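Local coordinates for probable quinone reductase Qor (NADPH:quinone reductase) (Zeta-crystallin homolog protein) (Mycobacterium tuberculosis, PDB 4RVU) that binds NADPH and probably catalyses the transfer of electrons from it to quinone substrates, at residues W165-H168 / R172-T175; V193-P198 / R209-G214; T227-S232 / L242-A247. All coordinates share one frame; numbering follows the deposited sequence.

Contact 1: W165-H168 / R172-T175; sequences WATH and RVIT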
loop_
_atom_site.group_PDB
_atom_site.type_symbol
_atom_site.label_atom_id
_atom_site.label_comp_id
_atom_site.label_asym_id
_atom_site.label_seq_id
_atom_site.Cartn_x
_atom_site.Cartn_y
_atom_site.Cartn_z
ATOM N N TRP A 165 13.163 -18.426 -3.516
ATOM C CA TRP A 165 11.979 -18.474 -4.362
ATOM C C TRP A 165 12.001 -17.330 -5.370
ATOM O O TRP A 165 11.759 -17.542 -6.559
ATOM C CB TRP A 165 10.709 -18.412 -3.513
ATOM C CG TRP A 165 9.546 -19.119 -4.132
ATOM C CD1 TRP A 165 9.374 -19.427 -5.456
ATOM C CD2 TRP A 165 8.401 -19.649 -3.444
ATOM N NE1 TRP A 165 8.181 -20.099 -5.632
ATOM C CE2 TRP A 165 7.572 -20.252 -4.412
ATOM C CE3 TRP A 165 7.999 -19.656 -2.109
ATOM C CZ2 TRP A 165 6.365 -20.876 -4.079
ATOM C CZ3 TRP A 165 6.799 -20.276 -1.778
ATOM C CH2 TRP A 165 5.996 -20.874 -2.760
ATOM N N ALA A 166 12.305 -16.124 -4.895
ATOM C CA ALA A 166 12.446 -14.970 -5.785
ATOM C C ALA A 166 13.535 -15.209 -6.836
ATOM O O ALA A 166 13.334 -14.941 -8.021
ATOM C CB ALA A 166 12.730 -13.692 -4.979
ATOM N N THR A 167 14.682 -15.728 -6.409
ATOM C CA THR A 167 15.775 -16.032 -7.341
ATOM C C THR A 167 15.319 -17.008 -8.423
ATOM O O THR A 167 15.598 -16.814 -9.605
ATOM C CB THR A 167 16.981 -16.602 -6.601
ATOM O OG1 THR A 167 17.470 -15.601 -5.697
ATOM C CG2 THR A 167 18.087 -16.981 -7.581
ATOM N N HIS A 168 14.599 -18.049 -8.013
ATOM C CA HIS A 168 14.024 -19.002 -8.959
ATOM C C HIS A 168 13.093 -18.324 -9.956
ATOM O O HIS A 168 13.023 -18.727 -11.120
ATOM C CB HIS A 168 13.257 -20.098 -8.222
ATOM C CG HIS A 168 12.455 -20.977 -9.128
ATOM N ND1 HIS A 168 13.037 -21.893 -9.981
ATOM C CD2 HIS A 168 11.119 -21.071 -9.327
ATOM C CE1 HIS A 168 12.091 -22.520 -10.659
ATOM N NE2 HIS A 168 10.919 -22.039 -10.281
ATOM N N ARG A 172 16.320 -10.467 -8.889
ATOM C CA ARG A 172 17.576 -10.175 -8.208
ATOM C C ARG A 172 17.297 -9.802 -6.756
ATOM O O ARG A 172 16.443 -8.960 -6.485
ATOM C CB ARG A 172 18.285 -9.019 -8.909
ATOM C CG ARG A 172 19.619 -8.663 -8.315
ATOM C CD ARG A 172 20.241 -7.521 -9.109
ATOM N NE ARG A 172 21.610 -7.220 -8.703
ATOM C CZ ARG A 172 22.062 -5.988 -8.492
ATOM N NH1 ARG A 172 21.245 -4.954 -8.630
ATOM N NH2 ARG A 172 23.323 -5.791 -8.131
ATOM N N VAL A 173 17.990 -10.435 -5.818
ATOM C CA VAL A 173 17.690 -10.204 -4.409
ATOM C C VAL A 173 18.870 -9.592 -3.677
ATOM O O VAL A 173 19.992 -10.097 -3.756
ATOM C CB VAL A 173 17.282 -11.511 -3.691
ATOM C CG1 VAL A 173 17.095 -11.255 -2.193
ATOM C CG2 VAL A 173 16.018 -12.085 -4.309
ATOM N N ILE A 174 18.614 -8.498 -2.976
ATOM C CA ILE A 174 19.603 -7.901 -2.087
ATOM C C ILE A 174 19.122 -8.150 -0.664
ATOM O O ILE A 174 17.944 -7.938 -0.366
ATOM C CB ILE A 174 19.718 -6.384 -2.331
ATOM C CG1 ILE A 174 20.031 -6.100 -3.801
ATOM C CG2 ILE A 174 20.761 -5.760 -1.399
ATOM C CD1 ILE A 174 19.791 -4.628 -4.198
ATOM N N THR A 175 20.014 -8.613 0.210
ATOM C CA THR A 175 19.638 -8.914 1.588
ATOM C C THR A 175 20.454 -8.139 2.611
ATOM O O THR A 175 21.474 -7.540 2.274
ATOM C CB THR A 175 19.794 -10.418 1.904
ATOM O OG1 THR A 175 21.180 -10.776 1.796
ATOM C CG2 THR A 175 18.977 -11.252 0.941
HETATM O O HOH W 1 18.987 -13.189 -6.524
#
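Ala-166, on the last turns of helix 157-168, and Val-173, on strand 172-176, meet through their methyl groups: CB of Ala-166 lies 3.7 Å from CG2 of Val-173. The same CG2 also faces the helix at Thr-167, whose OG1 is 4.0 Å away, and the side chains of Thr-167 and Val-173 cross at about a right angle. Val-173 has CG1 anti to its backbone N (chi1 175°), which leaves CG2 beside that nitrogen and turned to the helix. Alanine suits the helix side because its single methyl lets the strand come close, and a beta-branched valine suits an extended strand while offering a broad apolar surface. Val-173 also packs on Val-149 and Val-151 of the neighbouring strand 148-151, and Ala-166 on Leu-137 of helix 120-140.

The polar part of the contact runs through water. One water molecule donates to OG1 of Thr-167 at 3.0 Å and accepts from the backbone N of Val-173, also at 3.0 Å, so it bridges helix and strand. In Thr-167, OG1 sits beside the backbone N (chi1 -63°), from where the hydroxyl also bonds to the carbonyl O of Thr-163 one turn earlier.

Together the two segments close the beta-alpha-beta unit of strand 148-151, helix 157-168 and strand 172-176, a right-handed crossover in Rossmann folds such as this nucleotide-binding domain. The chemistry is that of a small interface: methyl packing lets helix and strand lie close, while the water accepts from a strand amide and ties it to a hydroxyl already engaged with its own helix.

Contact 2: V193-P198 / R209-G214; sequences VVLDYP and RELTGG. With NDP (NADPH dihydro-nicotinamide-adenine-dinucleotide phosphate), chain E.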
loop_
_atom_site.group_PDB
_atom_site.type_symbol
_atom_site.label_atom_id
_atom_site.label_comp_id
_atom_site.label_asym_id
_atom_site.label_seq_id
_atom_site.Cartn_x
_atom_site.Cartn_y
_atom_site.Cartn_z
ATOM N N VAL A 193 23.565 -9.691 -3.736
ATOM C CA VAL A 193 24.421 -8.866 -2.897
ATOM C C VAL A 193 23.910 -8.878 -1.464
ATOM O O VAL A 193 22.699 -8.779 -1.230
ATOM C CB VAL A 193 24.468 -7.393 -3.395
ATOM C CG1 VAL A 193 25.182 -6.510 -2.383
ATOM C CG2 VAL A 193 25.149 -7.296 -4.746
ATOM N N VAL A 194 24.831 -8.990 -0.507
ATOM C CA VAL A 194 24.478 -8.968 0.909
ATOM C C VAL A 194 25.044 -7.724 1.584
ATOM O O VAL A 194 26.248 -7.461 1.502
ATOM C CB VAL A 194 24.996 -10.227 1.631
ATOM C CG1 VAL A 194 24.590 -10.207 3.095
ATOM C CG2 VAL A 194 24.461 -11.478 0.950
ATOM N N LEU A 195 24.178 -6.959 2.242
ATOM C CA LEU A 195 24.583 -5.717 2.906
ATOM C C LEU A 195 24.526 -5.837 4.418
ATOM O O LEU A 195 23.855 -6.720 4.958
ATOM C CB LEU A 195 23.671 -4.565 2.468
ATOM C CG LEU A 195 23.720 -4.234 0.982
ATOM C CD1 LEU A 195 22.655 -3.204 0.621
ATOM C CD2 LEU A 195 25.105 -3.725 0.613
ATOM N N ASP A 196 25.219 -4.937 5.109
ATOM C CA ASP A 196 25.053 -4.835 6.549
ATOM C C ASP A 196 23.763 -4.079 6.850
ATOM O O ASP A 196 23.202 -3.416 5.975
ATOM C CB ASP A 196 26.227 -4.079 7.162
ATOM C CG ASP A 196 27.548 -4.770 6.920
ATOM O OD1 ASP A 196 27.674 -5.959 7.272
ATOM O OD2 ASP A 196 28.450 -4.120 6.360
ATOM N N TYR A 197 23.305 -4.165 8.093
ATOM C CA TYR A 197 22.126 -3.414 8.506
ATOM C C TYR A 197 22.377 -1.921 8.404
ATOM O O TYR A 197 23.504 -1.462 8.632
ATOM C CB TYR A 197 21.679 -3.811 9.918
ATOM C CG TYR A 197 20.810 -5.052 9.885
ATOM C CD1 TYR A 197 21.376 -6.316 9.818
ATOM C CD2 TYR A 197 19.428 -4.952 9.861
ATOM C CE1 TYR A 197 20.583 -7.449 9.757
ATOM C CE2 TYR A 197 18.629 -6.077 9.803
ATOM C CZ TYR A 197 19.211 -7.317 9.750
ATOM O OH TYR A 197 18.412 -8.434 9.693
ATOM N N PRO A 198 21.332 -1.163 8.025
ATOM C CA PRO A 198 21.448 0.290 7.880
ATOM C C PRO A 198 21.934 0.946 9.169
ATOM O O PRO A 198 21.526 0.540 10.260
ATOM C CB PRO A 198 20.001 0.736 7.602
ATOM C CG PRO A 198 19.300 -0.488 7.091
ATOM C CD PRO A 198 19.966 -1.652 7.751
ATOM N N ARG A 209 20.705 2.097 -4.180
ATOM C CA ARG A 209 20.643 2.834 -5.440
ATOM C C ARG A 209 21.857 2.512 -6.316
ATOM O O ARG A 209 21.713 2.287 -7.519
ATOM C CB ARG A 209 20.551 4.350 -5.203
ATOM C CG ARG A 209 19.355 4.791 -4.364
ATOM C CD ARG A 209 18.258 5.499 -5.146
ATOM N NE ARG A 209 17.064 5.672 -4.314
ATOM C CZ ARG A 209 15.826 5.393 -4.706
ATOM N NH1 ARG A 209 15.597 4.949 -5.934
ATOM N NH2 ARG A 209 14.815 5.562 -3.867
ATOM N N GLU A 210 23.036 2.484 -5.702
ATOM C CA GLU A 210 24.266 2.118 -6.409
ATOM C C GLU A 210 24.091 0.803 -7.157
ATOM O O GLU A 210 24.465 0.684 -8.327
ATOM C CB GLU A 210 25.448 2.021 -5.432
ATOM C CG GLU A 210 26.770 1.607 -6.085
ATOM C CD GLU A 210 27.930 1.561 -5.109
ATOM O OE1 GLU A 210 27.691 1.421 -3.889
ATOM O OE2 GLU A 210 29.091 1.664 -5.566
ATOM N N LEU A 211 23.485 -0.173 -6.481
ATOM C CA LEU A 211 23.349 -1.519 -7.028
ATOM C C LEU A 211 22.274 -1.616 -8.094
ATOM O O LEU A 211 22.286 -2.539 -8.910
ATOM C CB LEU A 211 23.035 -2.507 -5.901
ATOM C CG LEU A 211 24.106 -2.613 -4.825
ATOM C CD1 LEU A 211 23.570 -3.372 -3.622
ATOM C CD2 LEU A 211 25.336 -3.308 -5.399
ATOM N N THR A 212 21.336 -0.673 -8.073
ATOM C CA THR A 212 20.186 -0.720 -8.957
ATOM C C THR A 212 20.232 0.415 -9.975
ATOM O O THR A 212 19.257 0.652 -10.701
ATOM C CB THR A 212 18.869 -0.624 -8.162
ATOM O OG1 THR A 212 18.952 0.455 -7.221
ATOM C CG2 THR A 212 18.604 -1.923 -7.399
ATOM N N GLY A 213 21.363 1.120 -10.012
ATOM C CA GLY A 213 21.550 2.210 -10.958
ATOM C C GLY A 213 20.740 3.449 -10.627
ATOM O O GLY A 213 20.302 4.173 -11.518
ATOM N N GLY A 214 20.552 3.704 -9.338
ATOM C CA GLY A 214 19.766 4.842 -8.899
ATOM C C GLY A 214 18.274 4.552 -8.831
ATOM O O GLY A 214 17.537 5.286 -8.168
HETATM P PA NDP E . 13.710 -15.090 11.594
HETATM O O1A NDP E . 14.168 -16.517 11.494
HETATM O O2A NDP E . 13.838 -14.186 10.402
HETATM O O5B NDP E . 14.449 -14.400 12.844
HETATM C C5B NDP E . 14.425 -12.985 13.001
HETATM C C4B NDP E . 15.671 -12.421 12.341
HETATM O O4B NDP E . 15.583 -11.003 12.196
HETATM C C3B NDP E . 16.908 -12.671 13.185
HETATM O O3B NDP E . 17.509 -13.931 12.884
HETATM C C2B NDP E . 17.814 -11.510 12.827
HETATM O O2B NDP E . 18.743 -11.887 11.820
HETATM C C1B NDP E . 16.884 -10.426 12.304
HETATM N N9A NDP E . 16.900 -9.320 13.288
HETATM C C8A NDP E . 17.292 -8.058 13.048
HETATM N N7A NDP E . 17.205 -7.300 14.166
HETATM C C5A NDP E . 16.758 -8.090 15.156
HETATM C C6A NDP E . 16.444 -7.925 16.593
HETATM N N6A NDP E . 16.598 -6.729 17.203
HETATM N N1A NDP E . 16.001 -9.005 17.270
HETATM C C2A NDP E . 15.847 -10.197 16.668
HETATM N N3A NDP E . 16.113 -10.419 15.372
HETATM C C4A NDP E . 16.562 -9.424 14.574
HETATM O O3 NDP E . 12.185 -15.091 12.090
HETATM P PN NDP E . 11.008 -15.734 11.208
HETATM O O1N NDP E . 11.594 -16.260 9.926
HETATM O O2N NDP E . 10.203 -16.632 12.110
HETATM O O5D NDP E . 10.108 -14.452 10.857
HETATM C C5D NDP E . 10.662 -13.355 10.135
HETATM C C4D NDP E . 9.841 -12.101 10.397
HETATM O O4D NDP E . 8.615 -12.166 9.673
HETATM C C3D NDP E . 9.468 -11.986 11.861
HETATM O O3D NDP E . 9.531 -10.609 12.227
HETATM C C2D NDP E . 8.032 -12.457 11.932
HETATM O O2D NDP E . 7.336 -11.773 12.976
HETATM C C1D NDP E . 7.498 -12.084 10.559
HETATM N N1N NDP E . 6.441 -12.964 10.060
HETATM C C2N NDP E . 5.324 -12.405 9.589
HETATM C C3N NDP E . 4.280 -13.162 9.081
HETATM C C7N NDP E . 3.052 -12.467 8.574
HETATM O O7N NDP E . 2.162 -13.126 8.067
HETATM N N7N NDP E . 2.973 -11.142 8.687
HETATM C C4N NDP E . 4.367 -14.669 9.027
HETATM C C5N NDP E . 5.636 -15.151 9.558
HETATM C C6N NDP E . 6.614 -14.290 10.043
HETATM P P2B NDP E . 20.023 -10.969 11.497
HETATM O O1X NDP E . 19.766 -9.699 12.256
HETATM O O2X NDP E . 21.189 -11.764 12.010
HETATM O O3X NDP E . 20.008 -10.824 10.003
#
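Leu-211, near the end of helix 201-212, reaches Val-193 of strand 193-195 tip to tip. Its CB points to the strand, and with chi1 at -61° CG stands beside the backbone N, carrying the fork of the side chain forward. CD1 makes most of the contact: it lies 3.7 Å from CG1 of Val-193, 4.1 Å from CB of Val-193 and 4.3 Å from CD1 of Leu-195. The other branch, CD2, meets CG2 of Val-193 at 4.0 Å, so the two forks face each other branch to branch. Leucine suits the helix because its branch point lies beyond CB and spans the gap; valine suits the extended strand.

Behind Leu-211 the helix ends in a Schellman motif, with Gly-213 at positive phi, a conformation that glycine adopts easily. The carbonyl O of Arg-209 accepts from the amides of both Thr-212 and Gly-214. NH1 of Arg-209 bonds to the carbonyl O of Gly-214 at 3.0 Å.

Beyond strand 193-195, Tyr-197 gives its OH to O3X of the NADPH 2'-phosphate at 2.9 Å, with O3X at the edge of the ring, in its plane; Arg-322 makes a cation-pi contact with that ring. The chemistry thus divides the segment: apolar branches seat the strand that is outermost within the chain's parallel sheet against its helix, while the following loop offers a phenol to the phosphate that distinguishes NADPH from NADH.

Contact 3: T227-S232 / L242-A247; sequences TTFDAS and LALFGA. With NDP (NADPH dihydro-nicotinamide-adenine-dinucleotide phosphate), chain E.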
loop_
_atom_site.group_PDB
_atom_site.type_symbol
_atom_site.label_atom_id
_atom_site.label_comp_id
_atom_site.label_asym_id
_atom_site.label_seq_id
_atom_site.Cartn_x
_atom_site.Cartn_y
_atom_site.Cartn_z
ATOM N N THR A 227 14.282 -0.966 13.171
ATOM C CA THR A 227 15.649 -0.575 12.793
ATOM C C THR A 227 15.922 -0.485 11.287
ATOM O O THR A 227 16.983 -0.018 10.863
ATOM C CB THR A 227 16.700 -1.508 13.434
ATOM O OG1 THR A 227 16.506 -2.843 12.951
ATOM C CG2 THR A 227 16.563 -1.500 14.939
ATOM N N THR A 228 14.958 -0.908 10.478
ATOM C CA THR A 228 15.179 -0.959 9.044
ATOM C C THR A 228 14.144 -0.173 8.237
ATOM O O THR A 228 14.370 0.083 7.060
ATOM C CB THR A 228 15.174 -2.402 8.539
ATOM O OG1 THR A 228 13.975 -3.051 8.983
ATOM C CG2 THR A 228 16.393 -3.166 9.070
ATOM N N PHE A 229 13.015 0.176 8.852
ATOM C CA PHE A 229 11.902 0.775 8.105
ATOM C C PHE A 229 12.296 2.025 7.307
ATOM O O PHE A 229 12.002 2.121 6.107
ATOM C CB PHE A 229 10.703 1.092 9.006
ATOM C CG PHE A 229 9.507 1.578 8.242
ATOM C CD1 PHE A 229 9.327 2.935 8.004
ATOM C CD2 PHE A 229 8.586 0.679 7.720
ATOM C CE1 PHE A 229 8.243 3.394 7.284
ATOM C CE2 PHE A 229 7.487 1.133 6.992
ATOM C CZ PHE A 229 7.321 2.500 6.777
ATOM N N ASP A 230 12.936 2.993 7.966
ATOM C CA ASP A 230 13.308 4.225 7.276
ATOM C C ASP A 230 14.181 3.944 6.058
ATOM O O ASP A 230 13.997 4.545 4.999
ATOM C CB ASP A 230 14.009 5.196 8.232
ATOM C CG ASP A 230 13.102 5.661 9.353
ATOM O OD1 ASP A 230 11.898 5.332 9.317
ATOM O OD2 ASP A 230 13.590 6.362 10.271
ATOM N N ALA A 231 15.125 3.015 6.211
ATOM C CA ALA A 231 15.991 2.612 5.115
ATOM C C ALA A 231 15.223 1.895 4.004
ATOM O O ALA A 231 15.475 2.128 2.820
ATOM C CB ALA A 231 17.126 1.747 5.630
ATOM N N SER A 232 14.303 1.008 4.385
ATOM C CA SER A 232 13.459 0.322 3.409
ATOM C C SER A 232 12.683 1.331 2.575
ATOM O O SER A 232 12.664 1.258 1.341
ATOM C CB SER A 232 12.463 -0.597 4.115
ATOM O OG SER A 232 13.129 -1.657 4.777
ATOM N N LEU A 242 6.407 -1.302 -0.314
ATOM C CA LEU A 242 7.036 -1.672 0.945
ATOM C C LEU A 242 6.108 -2.652 1.652
ATOM O O LEU A 242 5.044 -2.274 2.146
ATOM C CB LEU A 242 7.262 -0.439 1.827
ATOM C CG LEU A 242 8.465 -0.479 2.775
ATOM C CD1 LEU A 242 8.611 0.820 3.549
ATOM C CD2 LEU A 242 8.391 -1.654 3.747
ATOM N N ALA A 243 6.499 -3.922 1.685
ATOM C CA ALA A 243 5.739 -4.908 2.439
ATOM C C ALA A 243 6.399 -5.063 3.797
ATOM O O ALA A 243 7.411 -5.767 3.939
ATOM C CB ALA A 243 5.677 -6.232 1.703
ATOM N N LEU A 244 5.838 -4.378 4.788
ATOM C CA LEU A 244 6.292 -4.504 6.174
ATOM C C LEU A 244 5.534 -5.664 6.804
ATOM O O LEU A 244 4.376 -5.509 7.201
ATOM C CB LEU A 244 6.004 -3.205 6.935
ATOM C CG LEU A 244 6.277 -3.199 8.442
ATOM C CD1 LEU A 244 7.765 -3.412 8.722
ATOM C CD2 LEU A 244 5.804 -1.898 9.052
ATOM N N PHE A 245 6.167 -6.833 6.885
ATOM C CA PHE A 245 5.460 -8.031 7.335
ATOM C C PHE A 245 5.909 -8.532 8.714
ATOM O O PHE A 245 5.406 -9.538 9.207
ATOM C CB PHE A 245 5.561 -9.149 6.285
ATOM C CG PHE A 245 6.941 -9.758 6.165
ATOM C CD1 PHE A 245 7.923 -9.146 5.399
ATOM C CD2 PHE A 245 7.243 -10.945 6.814
ATOM C CE1 PHE A 245 9.197 -9.705 5.289
ATOM C CE2 PHE A 245 8.504 -11.511 6.709
ATOM C CZ PHE A 245 9.482 -10.904 5.938
ATOM N N GLY A 246 6.842 -7.828 9.346
ATOM C CA GLY A 246 7.340 -8.271 10.638
ATOM C C GLY A 246 7.911 -7.118 11.434
ATOM O O GLY A 246 8.040 -6.003 10.921
ATOM N N ALA A 247 8.263 -7.391 12.688
ATOM C CA ALA A 247 8.795 -6.368 13.579
ATOM C C ALA A 247 9.801 -6.961 14.561
ATOM O O ALA A 247 9.740 -6.681 15.755
ATOM C CB ALA A 247 7.657 -5.709 14.342
HETATM P PA NDP E . 13.710 -15.090 11.594
HETATM O O1A NDP E . 14.168 -16.517 11.494
HETATM O O2A NDP E . 13.838 -14.186 10.402
HETATM O O5B NDP E . 14.449 -14.400 12.844
HETATM C C5B NDP E . 14.425 -12.985 13.001
HETATM C C4B NDP E . 15.671 -12.421 12.341
HETATM O O4B NDP E . 15.583 -11.003 12.196
HETATM C C3B NDP E . 16.908 -12.671 13.185
HETATM O O3B NDP E . 17.509 -13.931 12.884
HETATM C C2B NDP E . 17.814 -11.510 12.827
HETATM O O2B NDP E . 18.743 -11.887 11.820
HETATM C C1B NDP E . 16.884 -10.426 12.304
HETATM N N9A NDP E . 16.900 -9.320 13.288
HETATM C C8A NDP E . 17.292 -8.058 13.048
HETATM N N7A NDP E . 17.205 -7.300 14.166
HETATM C C5A NDP E . 16.758 -8.090 15.156
HETATM C C6A NDP E . 16.444 -7.925 16.593
HETATM N N6A NDP E . 16.598 -6.729 17.203
HETATM N N1A NDP E . 16.001 -9.005 17.270
HETATM C C2A NDP E . 15.847 -10.197 16.668
HETATM N N3A NDP E . 16.113 -10.419 15.372
HETATM C C4A NDP E . 16.562 -9.424 14.574
HETATM O O3 NDP E . 12.185 -15.091 12.090
HETATM P PN NDP E . 11.008 -15.734 11.208
HETATM O O1N NDP E . 11.594 -16.260 9.926
HETATM O O2N NDP E . 10.203 -16.632 12.110
HETATM O O5D NDP E . 10.108 -14.452 10.857
HETATM C C5D NDP E . 10.662 -13.355 10.135
HETATM C C4D NDP E . 9.841 -12.101 10.397
HETATM O O4D NDP E . 8.615 -12.166 9.673
HETATM C C3D NDP E . 9.468 -11.986 11.861
HETATM O O3D NDP E . 9.531 -10.609 12.227
HETATM C C2D NDP E . 8.032 -12.457 11.932
HETATM O O2D NDP E . 7.336 -11.773 12.976
HETATM C C1D NDP E . 7.498 -12.084 10.559
HETATM N N1N NDP E . 6.441 -12.964 10.060
HETATM C C2N NDP E . 5.324 -12.405 9.589
HETATM C C3N NDP E . 4.280 -13.162 9.081
HETATM C C7N NDP E . 3.052 -12.467 8.574
HETATM O O7N NDP E . 2.162 -13.126 8.067
HETATM N N7N NDP E . 2.973 -11.142 8.687
HETATM C C4N NDP E . 4.367 -14.669 9.027
HETATM C C5N NDP E . 5.636 -15.151 9.558
HETATM C C6N NDP E . 6.614 -14.290 10.043
HETATM P P2B NDP E . 20.023 -10.969 11.497
HETATM O O1X NDP E . 19.766 -9.699 12.256
HETATM O O2X NDP E . 21.189 -11.764 12.010
HETATM O O3X NDP E . 20.008 -10.824 10.003
#
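Apolar packing of a short helix on a strand of the parallel sheet joins Phe-229 and Ser-232 of helix 229-234 to Leu-242 and Leu-244 of strand 240-244, and all four residues are buried. The Phe-229 ring meets both leucines. CE2 lies 3.6 Å from CD1 of Leu-242, and CZ is 3.9 Å from the same methyl. On the neighbouring ring atom, CD2 comes 4.0 Å from CD2 of Leu-244. Both methyls approach the ring obliquely, and the side chains of Phe-229 and Leu-244 cross at about a right angle. With CG anti to the backbone N (chi1 -174°), the ring extends from the helix far enough to reach both leucines. A long flat side chain suits this place because one ring can serve two strand residues, and leucines spaced two apart on the strand both turn toward it. Leu-268 of strand 267-269 packs on Phe-229 and Leu-242 as well.

In the Rossmann-type domain, the helix follows strand 217-222 and leads back to strand 240-244, the next strand of the sheet. Ser-232 is small enough to place its CB 4.1 Å from CD1 of Leu-242, while its hydroxyl is occupied by His-152 and Asp-222. Leu-244 also packs on Pro-257 of the second subunit, which brings the dimer close to this part of the core.

Past the strand the chain turns along NADPH. The carboxamide N7N of the cofactor is placed to donate to the carbonyl O of Phe-245, although that oxygen sits too close to the nicotinamide in the model and its position is less certain. Gly-246 follows, its CA 3.6 Å from O3D of the nicotinamide ribose; without a side chain it lets the backbone pass beside this hydroxyl.

How the contacts relate
All three contacts seat helices on one six-stranded parallel sheet. Contacts 1 and 2, with centres 13 Å apart, lie on neighbouring strands, 172-176 and 193-195: Thr-175 O and Leu-195 N lie 2.8 Å apart, and NH1 of Arg-172 is 2.6 Å from O of Leu-211, both probable hydrogen bonds. Contacts 2 and 3 meet where CG of Pro-198 packs 3.4 Å from CB of Ala-231. Contact 1 does not touch contact 3, the nearest atoms being about 9 Å apart. NADPH is touched at its 2'-phosphate by contact 2 and at its nicotinamide end by contact 3, whereas the side chain of Val-173 in contact 1 stays about 13 Å from it.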